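Local coordinates for protein EmGH1 (Erythrobacter marinus, PDB 5Z87) that probably hydrolyses beta-glucosidic bonds as a glycoside hydrolase family 3 enzyme, and carries bound magnesium, at residues 50-63 with 366-380. Residues are numbered along the deposited sequence; the frame is centred on the assembly and turned at random.
Sequences LANLMTLDEMAAQL and ERYVRRAAERILAAK
M59 sits as a knob in a hole formed by E366, V369, R370 and A373, where helices 56-61 and 366-380 cross at 53° with their axes 8.8 Å apart. The alanines A373 and A60 let the helices come near: A373 CB lies 3.7 Å from M59 CB, and V369 CG1 packs on A60. L63, with CG beside its backbone N, lays CD2 over the turn at A372 and A373, 3.5 Å from A373 N. Toward the C-terminal end of 366-380, Q62 OE1 accepts a short 2.6 Å bond from K380 NZ, tilted 19° from the amide plane. The same ammonium also donates to the carbonyl oxygens of G90 and P124, so a buried charge is held by three oxygens. The exposed side is looser and polar. There R370 bends at chi2 (68°) and lays its guanidinium over A51, whose CB is 3.4 Å above the plane. N52 OD1, at the edge, takes both NH1 (3.0 Å) and NH2, while E374 OE1 binds NE and NH2 side-on; both oxygens lie near the guanidinium plane, fixing its rotation, although the amide is turned well out of that plane. This single knob-into-hole contact joins the chain's N-terminal helices to a late helix of the family 3 N-terminal domain, a TIM-barrel-type fold.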
loop_
_atom_site.group_PDB
_atom_site.type_symbol
_atom_site.label_atom_id
_atom_site.label_comp_id
_atom_site.label_asym_id
_atom_site.label_seq_id
_atom_site.Cartn_x
_atom_site.Cartn_y
_atom_site.Cartn_z
ATOM N N LEU A 50 -13.354 44.864 12.961
ATOM C CA LEU A 50 -14.746 44.453 12.844
ATOM C C LEU A 50 -15.105 43.432 13.908
ATOM O O LEU A 50 -16.196 43.492 14.500
ATOM C CB LEU A 50 -15.007 43.887 11.449
ATOM C CG LEU A 50 -16.400 43.305 11.196
ATOM C CD1 LEU A 50 -17.469 44.358 11.455
ATOM C CD2 LEU A 50 -16.522 42.733 9.772
ATOM N N ALA A 51 -14.203 42.477 14.156
ATOM C CA ALA A 51 -14.504 41.411 15.107
ATOM C C ALA A 51 -14.713 41.959 16.518
ATOM O O ALA A 51 -15.539 41.431 17.271
ATOM C CB ALA A 51 -13.380 40.369 15.084
ATOM N N ASN A 52 -13.984 43.015 16.888
ATOM C CA ASN A 52 -14.182 43.645 18.191
ATOM C C ASN A 52 -15.588 44.203 18.364
ATOM O O ASN A 52 -16.024 44.394 19.499
ATOM C CB ASN A 52 -13.156 44.756 18.405
ATOM C CG ASN A 52 -11.744 44.211 18.560
ATOM O OD1 ASN A 52 -11.554 43.096 19.052
ATOM N ND2 ASN A 52 -10.746 44.985 18.129
ATOM N N LEU A 53 -16.317 44.440 17.279
ATOM C CA LEU A 53 -17.663 44.987 17.373
ATOM C C LEU A 53 -18.754 43.924 17.434
ATOM O O LEU A 53 -19.915 44.275 17.675
ATOM C CB LEU A 53 -17.935 45.913 16.184
ATOM C CG LEU A 53 -16.842 46.934 15.883
ATOM C CD1 LEU A 53 -17.209 47.762 14.678
ATOM C CD2 LEU A 53 -16.609 47.813 17.095
ATOM N N MET A 54 -18.424 42.645 17.239
ATOM C CA MET A 54 -19.427 41.617 16.981
ATOM C C MET A 54 -19.713 40.792 18.229
ATOM O O MET A 54 -18.844 40.600 19.074
ATOM C CB MET A 54 -18.973 40.694 15.844
ATOM C CG MET A 54 -18.663 41.438 14.555
ATOM S SD MET A 54 -17.968 40.435 13.227
ATOM C CE MET A 54 -19.284 39.233 12.963
ATOM N N THR A 55 -20.949 40.303 18.333
ATOM C CA THR A 55 -21.326 39.400 19.408
ATOM C C THR A 55 -20.835 37.972 19.121
ATOM O O THR A 55 -20.376 37.645 18.024
ATOM C CB THR A 55 -22.845 39.400 19.602
ATOM O OG1 THR A 55 -23.476 38.713 18.503
ATOM C CG2 THR A 55 -23.381 40.847 19.701
ATOM N N LEU A 56 -20.951 37.114 20.137
ATOM C CA LEU A 56 -20.682 35.689 19.964
ATOM C C LEU A 56 -21.506 35.102 18.819
ATOM O O LEU A 56 -20.971 34.403 17.948
ATOM C CB LEU A 56 -20.981 34.948 21.267
ATOM C CG LEU A 56 -21.007 33.420 21.208
ATOM C CD1 LEU A 56 -19.639 32.901 20.831
ATOM C CD2 LEU A 56 -21.446 32.835 22.541
ATOM N N ASP A 57 -22.813 35.377 18.809
ATOM C CA ASP A 57 -23.693 34.818 17.786
ATOM C C ASP A 57 -23.353 35.338 16.395
ATOM O O ASP A 57 -23.479 34.599 15.407
ATOM C CB ASP A 57 -25.152 35.124 18.126
ATOM C CG ASP A 57 -25.654 34.320 19.310
ATOM O OD1 ASP A 57 -24.889 33.481 19.826
ATOM O OD2 ASP A 57 -26.815 34.519 19.726
ATOM N N GLU A 58 -22.912 36.593 16.293
ATOM C CA GLU A 58 -22.565 37.144 14.986
ATOM C C GLU A 58 -21.263 36.553 14.458
ATOM O O GLU A 58 -21.146 36.269 13.262
ATOM C CB GLU A 58 -22.474 38.666 15.067
ATOM C CG GLU A 58 -23.823 39.335 15.390
ATOM C CD GLU A 58 -23.676 40.838 15.540
ATOM O OE1 GLU A 58 -22.634 41.285 16.081
ATOM O OE2 GLU A 58 -24.596 41.567 15.099
ATOM N N MET A 59 -20.267 36.377 15.327
ATOM C CA MET A 59 -19.034 35.730 14.899
ATOM C C MET A 59 -19.274 34.268 14.545
ATOM O O MET A 59 -18.746 33.773 13.542
ATOM C CB MET A 59 -17.976 35.842 15.986
ATOM C CG MET A 59 -17.403 37.227 16.107
ATOM S SD MET A 59 -16.068 37.286 17.305
ATOM C CE MET A 59 -16.963 36.841 18.799
ATOM N N ALA A 60 -20.071 33.569 15.354
ATOM C CA ALA A 60 -20.308 32.155 15.104
ATOM C C ALA A 60 -20.976 31.934 13.758
ATOM O O ALA A 60 -20.714 30.928 13.094
ATOM C CB ALA A 60 -21.150 31.555 16.227
ATOM N N ALA A 61 -21.817 32.865 13.325
ATOM C CA ALA A 61 -22.529 32.668 12.067
ATOM C C ALA A 61 -21.572 32.662 10.877
ATOM O O ALA A 61 -21.853 32.026 9.855
ATOM C CB ALA A 61 -23.599 33.752 11.906
ATOM N N GLN A 62 -20.440 33.357 10.994
ATOM C CA GLN A 62 -19.423 33.355 9.953
ATOM C C GLN A 62 -18.706 32.009 9.808
ATOM O O GLN A 62 -17.893 31.868 8.891
ATOM C CB GLN A 62 -18.399 34.466 10.231
ATOM C CG GLN A 62 -19.006 35.870 10.275
ATOM C CD GLN A 62 -19.546 36.313 8.926
ATOM O OE1 GLN A 62 -18.847 36.253 7.906
ATOM N NE2 GLN A 62 -20.815 36.732 8.903
ATOM N N LEU A 63 -18.981 31.022 10.664
ATOM C CA LEU A 63 -18.289 29.738 10.596
ATOM C C LEU A 63 -19.122 28.654 9.923
ATOM O O LEU A 63 -18.712 27.489 9.909
ATOM C CB LEU A 63 -17.870 29.283 11.998
ATOM C CG LEU A 63 -17.193 30.361 12.856
ATOM C CD1 LEU A 63 -16.650 29.776 14.133
ATOM C CD2 LEU A 63 -16.078 31.052 12.090
ATOM N N GLU A 366 -14.665 30.948 24.198
ATOM C CA GLU A 366 -15.135 31.823 23.127
ATOM C C GLU A 366 -13.997 32.232 22.199
ATOM O O GLU A 366 -14.228 32.483 21.010
ATOM C CB GLU A 366 -15.837 33.051 23.725
ATOM C CG GLU A 366 -15.865 34.295 22.839
ATOM C CD GLU A 366 -17.021 35.236 23.178
ATOM O OE1 GLU A 366 -17.735 34.979 24.175
ATOM O OE2 GLU A 366 -17.221 36.225 22.431
ATOM N N ARG A 367 -12.760 32.255 22.706
ATOM C CA ARG A 367 -11.637 32.694 21.889
ATOM C C ARG A 367 -11.425 31.819 20.647
ATOM O O ARG A 367 -10.830 32.295 19.674
ATOM C CB ARG A 367 -10.364 32.744 22.738
ATOM C CG ARG A 367 -9.722 31.392 23.025
ATOM C CD ARG A 367 -8.371 31.571 23.712
ATOM N NE ARG A 367 -7.420 30.504 23.394
ATOM C CZ ARG A 367 -7.229 29.429 24.152
ATOM N NH1 ARG A 367 -6.344 28.510 23.790
ATOM N NH2 ARG A 367 -7.929 29.273 25.269
ATOM N N TYR A 368 -11.903 30.567 20.647
ATOM C CA TYR A 368 -11.793 29.731 19.448
ATOM C C TYR A 368 -12.776 30.185 18.371
ATOM O O TYR A 368 -12.450 30.179 17.177
ATOM C CB TYR A 368 -12.015 28.255 19.811
ATOM C CG TYR A 368 -10.832 27.660 20.545
ATOM C CD1 TYR A 368 -9.668 27.316 19.863
ATOM C CD2 TYR A 368 -10.867 27.457 21.920
ATOM C CE1 TYR A 368 -8.578 26.785 20.519
ATOM C CE2 TYR A 368 -9.769 26.921 22.589
ATOM C CZ TYR A 368 -8.630 26.591 21.877
ATOM O OH TYR A 368 -7.536 26.070 22.522
ATOM N N VAL A 369 -13.983 30.586 18.774
ATOM C CA VAL A 369 -14.919 31.170 17.823
ATOM C C VAL A 369 -14.331 32.434 17.219
ATOM O O VAL A 369 -14.399 32.647 16.003
ATOM C CB VAL A 369 -16.271 31.432 18.502
ATOM C CG1 VAL A 369 -17.198 32.160 17.555
ATOM C CG2 VAL A 369 -16.893 30.114 18.933
ATOM N N ARG A 370 -13.707 33.271 18.052
ATOM C CA ARG A 370 -13.133 34.529 17.582
ATOM C C ARG A 370 -11.914 34.293 16.692
ATOM O O ARG A 370 -11.723 35.000 15.691
ATOM C CB ARG A 370 -12.781 35.406 18.793
ATOM C CG ARG A 370 -11.737 36.495 18.559
ATOM C CD ARG A 370 -12.261 37.564 17.642
ATOM N NE ARG A 370 -11.270 38.588 17.295
ATOM C CZ ARG A 370 -11.280 39.828 17.790
ATOM N NH1 ARG A 370 -12.216 40.179 18.667
ATOM N NH2 ARG A 370 -10.356 40.713 17.416
ATOM N N ARG A 371 -11.072 33.311 17.042
ATOM C CA ARG A 371 -9.945 32.964 16.176
ATOM C C ARG A 371 -10.433 32.570 14.784
ATOM O O ARG A 371 -9.927 33.061 13.767
ATOM C CB ARG A 371 -9.124 31.834 16.807
ATOM C CG ARG A 371 -7.854 31.485 16.020
ATOM C CD ARG A 371 -7.113 30.290 16.640
ATOM N NE ARG A 371 -7.857 29.029 16.531
ATOM C CZ ARG A 371 -7.348 27.832 16.820
ATOM N NH1 ARG A 371 -6.088 27.718 17.237
ATOM N NH2 ARG A 371 -8.095 26.747 16.692
ATOM N N ALA A 372 -11.454 31.718 14.722
ATOM C CA ALA A 372 -11.952 31.267 13.430
ATOM C C ALA A 372 -12.645 32.402 12.675
ATOM O O ALA A 372 -12.332 32.663 11.504
ATOM C CB ALA A 372 -12.893 30.077 13.628
ATOM N N ALA A 373 -13.573 33.111 13.332
ATOM C CA ALA A 373 -14.323 34.157 12.633
ATOM C C ALA A 373 -13.413 35.275 12.136
ATOM O O ALA A 373 -13.692 35.890 11.101
ATOM C CB ALA A 373 -15.423 34.721 13.529
ATOM N N GLU A 374 -12.306 35.539 12.828
ATOM C CA GLU A 374 -11.456 36.628 12.379
ATOM C C GLU A 374 -10.709 36.245 11.108
ATOM O O GLU A 374 -10.540 37.082 10.215
ATOM C CB GLU A 374 -10.487 37.058 13.490
ATOM C CG GLU A 374 -9.778 38.364 13.142
ATOM C CD GLU A 374 -8.921 38.922 14.270
ATOM O OE1 GLU A 374 -9.357 38.857 15.447
ATOM O OE2 GLU A 374 -7.809 39.423 13.962
ATOM N N ARG A 375 -10.266 34.982 11.004
ATOM C CA ARG A 375 -9.644 34.501 9.769
ATOM C C ARG A 375 -10.594 34.658 8.592
ATOM O O ARG A 375 -10.217 35.177 7.532
ATOM C CB ARG A 375 -9.229 33.029 9.917
ATOM C CG ARG A 375 -8.041 32.805 10.814
ATOM C CD ARG A 375 -8.143 31.496 11.566
ATOM N NE ARG A 375 -6.893 31.199 12.256
ATOM C CZ ARG A 375 -6.626 30.057 12.882
ATOM N NH1 ARG A 375 -7.522 29.080 12.919
ATOM N NH2 ARG A 375 -5.456 29.898 13.480
ATOM N N ILE A 376 -11.840 34.214 8.779
ATOM C CA ILE A 376 -12.875 34.322 7.752
ATOM C C ILE A 376 -13.061 35.773 7.319
ATOM O O ILE A 376 -13.074 36.087 6.122
ATOM C CB ILE A 376 -14.192 33.733 8.277
ATOM C CG1 ILE A 376 -14.033 32.246 8.570
ATOM C CG2 ILE A 376 -15.325 33.995 7.279
ATOM C CD1 ILE A 376 -13.764 31.431 7.325
ATOM N N LEU A 377 -13.229 36.674 8.295
ATOM C CA LEU A 377 -13.439 38.091 7.991
ATOM C C LEU A 377 -12.256 38.676 7.232
ATOM O O LEU A 377 -12.438 39.432 6.271
ATOM C CB LEU A 377 -13.677 38.863 9.287
ATOM C CG LEU A 377 -14.994 38.479 9.958
ATOM C CD1 LEU A 377 -15.098 39.159 11.318
ATOM C CD2 LEU A 377 -16.170 38.834 9.069
ATOM N N ALA A 378 -11.033 38.317 7.631
ATOM C CA ALA A 378 -9.862 38.859 6.951
ATOM C C ALA A 378 -9.824 38.406 5.501
ATOM O O ALA A 378 -9.481 39.189 4.602
ATOM C CB ALA A 378 -8.586 38.448 7.688
ATOM N N ALA A 379 -10.206 37.149 5.251
ATOM C CA ALA A 379 -10.254 36.661 3.880
ATOM C C ALA A 379 -11.303 37.420 3.080
ATOM O O ALA A 379 -11.069 37.778 1.919
ATOM C CB ALA A 379 -10.531 35.151 3.863
ATOM N N LYS A 380 -12.456 37.703 3.696
ATOM C CA LYS A 380 -13.503 38.441 2.989
ATOM C C LYS A 380 -13.034 39.851 2.622
ATOM O O LYS A 380 -13.244 40.309 1.493
ATOM C CB LYS A 380 -14.778 38.486 3.832
ATOM C CG LYS A 380 -15.412 37.132 4.024
ATOM C CD LYS A 380 -16.704 37.184 4.815
ATOM C CE LYS A 380 -17.515 35.900 4.553
ATOM N NZ LYS A 380 -18.783 35.805 5.340
#